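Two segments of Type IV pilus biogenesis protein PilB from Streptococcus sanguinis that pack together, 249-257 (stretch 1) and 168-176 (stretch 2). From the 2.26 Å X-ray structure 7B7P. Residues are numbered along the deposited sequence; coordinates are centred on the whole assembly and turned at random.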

# COMPACT_ATOMS: atom_id res chain seq x y z
N ASN A 249 -7.37 27.64 1.76
CA ASN A 249 -6.75 26.45 2.33
C ASN A 249 -5.39 26.18 1.69
O ASN A 249 -5.08 26.68 0.60
CB ASN A 249 -7.66 25.23 2.13
CG ASN A 249 -8.97 25.37 2.86
OD1 ASN A 249 -9.08 26.11 3.83
ND2 ASN A 249 -9.98 24.64 2.39
N LEU A 250 -4.58 25.36 2.38
CA LEU A 250 -3.25 24.97 1.92
C LEU A 250 -2.43 26.18 1.50
O LEU A 250 -1.67 26.15 0.53
CB LEU A 250 -3.34 23.98 0.76
CG LEU A 250 -4.09 22.68 0.96
CD1 LEU A 250 -4.43 22.11 -0.42
CD2 LEU A 250 -3.24 21.69 1.76
N ASN A 251 -2.58 27.28 2.23
CA ASN A 251 -1.86 28.48 1.88
C ASN A 251 -0.42 28.38 2.38
O ASN A 251 -0.21 28.18 3.58
CB ASN A 251 -2.56 29.69 2.47
CG ASN A 251 -2.01 30.97 1.94
OD1 ASN A 251 -1.43 31.76 2.69
ND2 ASN A 251 -2.17 31.19 0.64
N PRO A 252 0.58 28.51 1.52
CA PRO A 252 1.96 28.25 1.95
C PRO A 252 2.45 29.30 2.93
O PRO A 252 2.30 30.50 2.69
CB PRO A 252 2.76 28.30 0.64
CG PRO A 252 1.74 27.95 -0.43
CD PRO A 252 0.46 28.59 0.05
N ASP A 253 3.02 28.83 4.05
CA ASP A 253 3.56 29.66 5.13
C ASP A 253 4.16 28.79 6.24
O ASP A 253 3.59 27.75 6.57
CB ASP A 253 2.47 30.58 5.71
CG ASP A 253 3.02 31.56 6.72
OD1 ASP A 253 3.86 32.41 6.35
OD2 ASP A 253 2.61 31.47 7.90
N GLY A 254 5.28 29.21 6.82
CA GLY A 254 5.91 28.48 7.92
C GLY A 254 7.09 27.61 7.50
O GLY A 254 7.57 27.62 6.37
N VAL A 255 7.56 26.82 8.48
CA VAL A 255 8.67 25.89 8.29
C VAL A 255 8.13 24.46 8.16
O VAL A 255 6.97 24.27 7.81
CB VAL A 255 9.68 26.02 9.45
CG1 VAL A 255 10.49 27.30 9.29
CG2 VAL A 255 8.95 26.00 10.80
N THR A 256 8.96 23.45 8.42
CA THR A 256 8.62 22.07 8.07
C THR A 256 8.71 21.19 9.32
O THR A 256 9.80 20.85 9.78
CB THR A 256 9.55 21.57 6.95
OG1 THR A 256 9.51 22.49 5.85
CG2 THR A 256 9.14 20.17 6.45
N ASN A 257 7.55 20.79 9.85
CA ASN A 257 7.43 20.03 11.09
C ASN A 257 6.68 18.75 10.76
O ASN A 257 5.50 18.59 11.10
CB ASN A 257 6.71 20.85 12.17
CG ASN A 257 6.74 20.19 13.57
OD1 ASN A 257 7.03 19.00 13.69
ND2 ASN A 257 6.44 20.98 14.61
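Stretch 2 168-176: FDTSGSMDW

How does the backbone of stretch 2 run? It leaves a strand at Phe-168 and Asp-169, passes through a loop at Thr-170 and Ser-171, and winds into a 3-10 turn from Gly-172 to Asp-175. Stretch 1 has no regular helix or strand, and the closest CA atoms across the stretches are Gly-172 CA and Asp-253 CA, 3.8 Å apart.

What holds the backbones together? Two nearly straight hydrogen bonds do: Asp-253 N donates to Thr-170 O at 2.9 Å, and Gly-172 N donates to Gly-254 O at 3.1 Å. The bonded pairs ascend together, Thr-170 with Asp-253 and then Gly-172 with Gly-254, so that the bonds fall on either side of Ser-171 in sequence.

Where does Pro-252 sit? Its CA makes a CA-H...O contact with Thr-170 O at 3.4 Å, and its ring rests on the turn, with CB 4.0 Å from Met-174 CB and CG 3.2 Å from Asp-175 OD1.

Which side chains complete the contact? Leu-250 CD2 reaches Thr-170 CG2 at 3.9 Å, while Thr-256 CG2 lies 3.4 Å from Asp-169 OD2 and Ser-171 CB lies 3.3 Å from Gly-254 O. Within stretch 2, Asp-169 OD1 accepts hydrogen bonds from Ser-171 N at 2.8 Å and Ser-171 OG at 2.9 Å.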

# COMPACT_ATOMS: atom_id res chain seq x y z
N PHE A 168 0.08 16.93 4.17
CA PHE A 168 0.72 17.73 3.14
C PHE A 168 1.51 18.88 3.75
O PHE A 168 0.96 19.68 4.52
CB PHE A 168 -0.31 18.27 2.15
CG PHE A 168 -0.89 17.24 1.21
CD1 PHE A 168 -0.37 15.96 1.13
CD2 PHE A 168 -1.95 17.57 0.38
CE1 PHE A 168 -0.91 15.02 0.26
CE2 PHE A 168 -2.49 16.65 -0.49
CZ PHE A 168 -1.97 15.38 -0.56
N ASP A 169 2.78 18.97 3.38
CA ASP A 169 3.62 20.11 3.72
C ASP A 169 3.02 21.39 3.13
O ASP A 169 2.73 21.46 1.94
CB ASP A 169 5.03 19.83 3.18
CG ASP A 169 6.09 20.85 3.60
OD1 ASP A 169 5.80 22.04 3.82
OD2 ASP A 169 7.27 20.45 3.65
N THR A 170 2.79 22.39 3.99
CA THR A 170 2.28 23.69 3.59
C THR A 170 3.24 24.80 3.99
O THR A 170 2.82 25.93 4.22
CB THR A 170 0.88 23.98 4.16
OG1 THR A 170 0.94 24.15 5.59
CG2 THR A 170 -0.12 22.89 3.83
N SER A 171 4.54 24.51 4.03
CA SER A 171 5.51 25.54 4.37
C SER A 171 5.59 26.61 3.26
O SER A 171 5.07 26.46 2.15
CB SER A 171 6.88 24.91 4.62
OG SER A 171 7.42 24.36 3.44
N GLY A 172 6.29 27.71 3.58
CA GLY A 172 6.37 28.83 2.66
C GLY A 172 7.04 28.50 1.35
O GLY A 172 6.70 29.06 0.30
N SER A 173 8.00 27.56 1.37
CA SER A 173 8.64 27.12 0.13
C SER A 173 7.64 26.61 -0.90
O SER A 173 7.95 26.57 -2.10
CB SER A 173 9.69 26.04 0.46
OG SER A 173 9.05 24.82 0.86
N MET A 174 6.45 26.20 -0.47
CA MET A 174 5.48 25.64 -1.41
C MET A 174 4.83 26.71 -2.31
O MET A 174 4.03 26.36 -3.18
CB MET A 174 4.40 24.87 -0.66
CG MET A 174 4.90 23.60 -0.00
SD MET A 174 5.15 22.26 -1.15
CE MET A 174 3.48 21.67 -1.39
N ASP A 175 5.19 27.99 -2.14
CA ASP A 175 4.81 29.03 -3.08
C ASP A 175 5.77 29.17 -4.24
O ASP A 175 5.43 29.84 -5.22
CB ASP A 175 4.71 30.39 -2.39
CG ASP A 175 3.31 30.75 -2.02
OD1 ASP A 175 2.36 30.21 -2.65
OD2 ASP A 175 3.17 31.57 -1.09
N TRP A 176 6.98 28.61 -4.14
CA TRP A 176 7.91 28.68 -5.25
C TRP A 176 7.60 27.60 -6.27
O TRP A 176 6.76 26.72 -6.04
CB TRP A 176 9.35 28.55 -4.77
CG TRP A 176 9.67 29.29 -3.54
CD1 TRP A 176 9.18 30.51 -3.15
CD2 TRP A 176 10.60 28.89 -2.53
NE1 TRP A 176 9.73 30.88 -1.95
CE2 TRP A 176 10.61 29.91 -1.55
CE3 TRP A 176 11.42 27.77 -2.36
CZ2 TRP A 176 11.41 29.82 -0.40
CZ3 TRP A 176 12.22 27.69 -1.22
CH2 TRP A 176 12.21 28.72 -0.26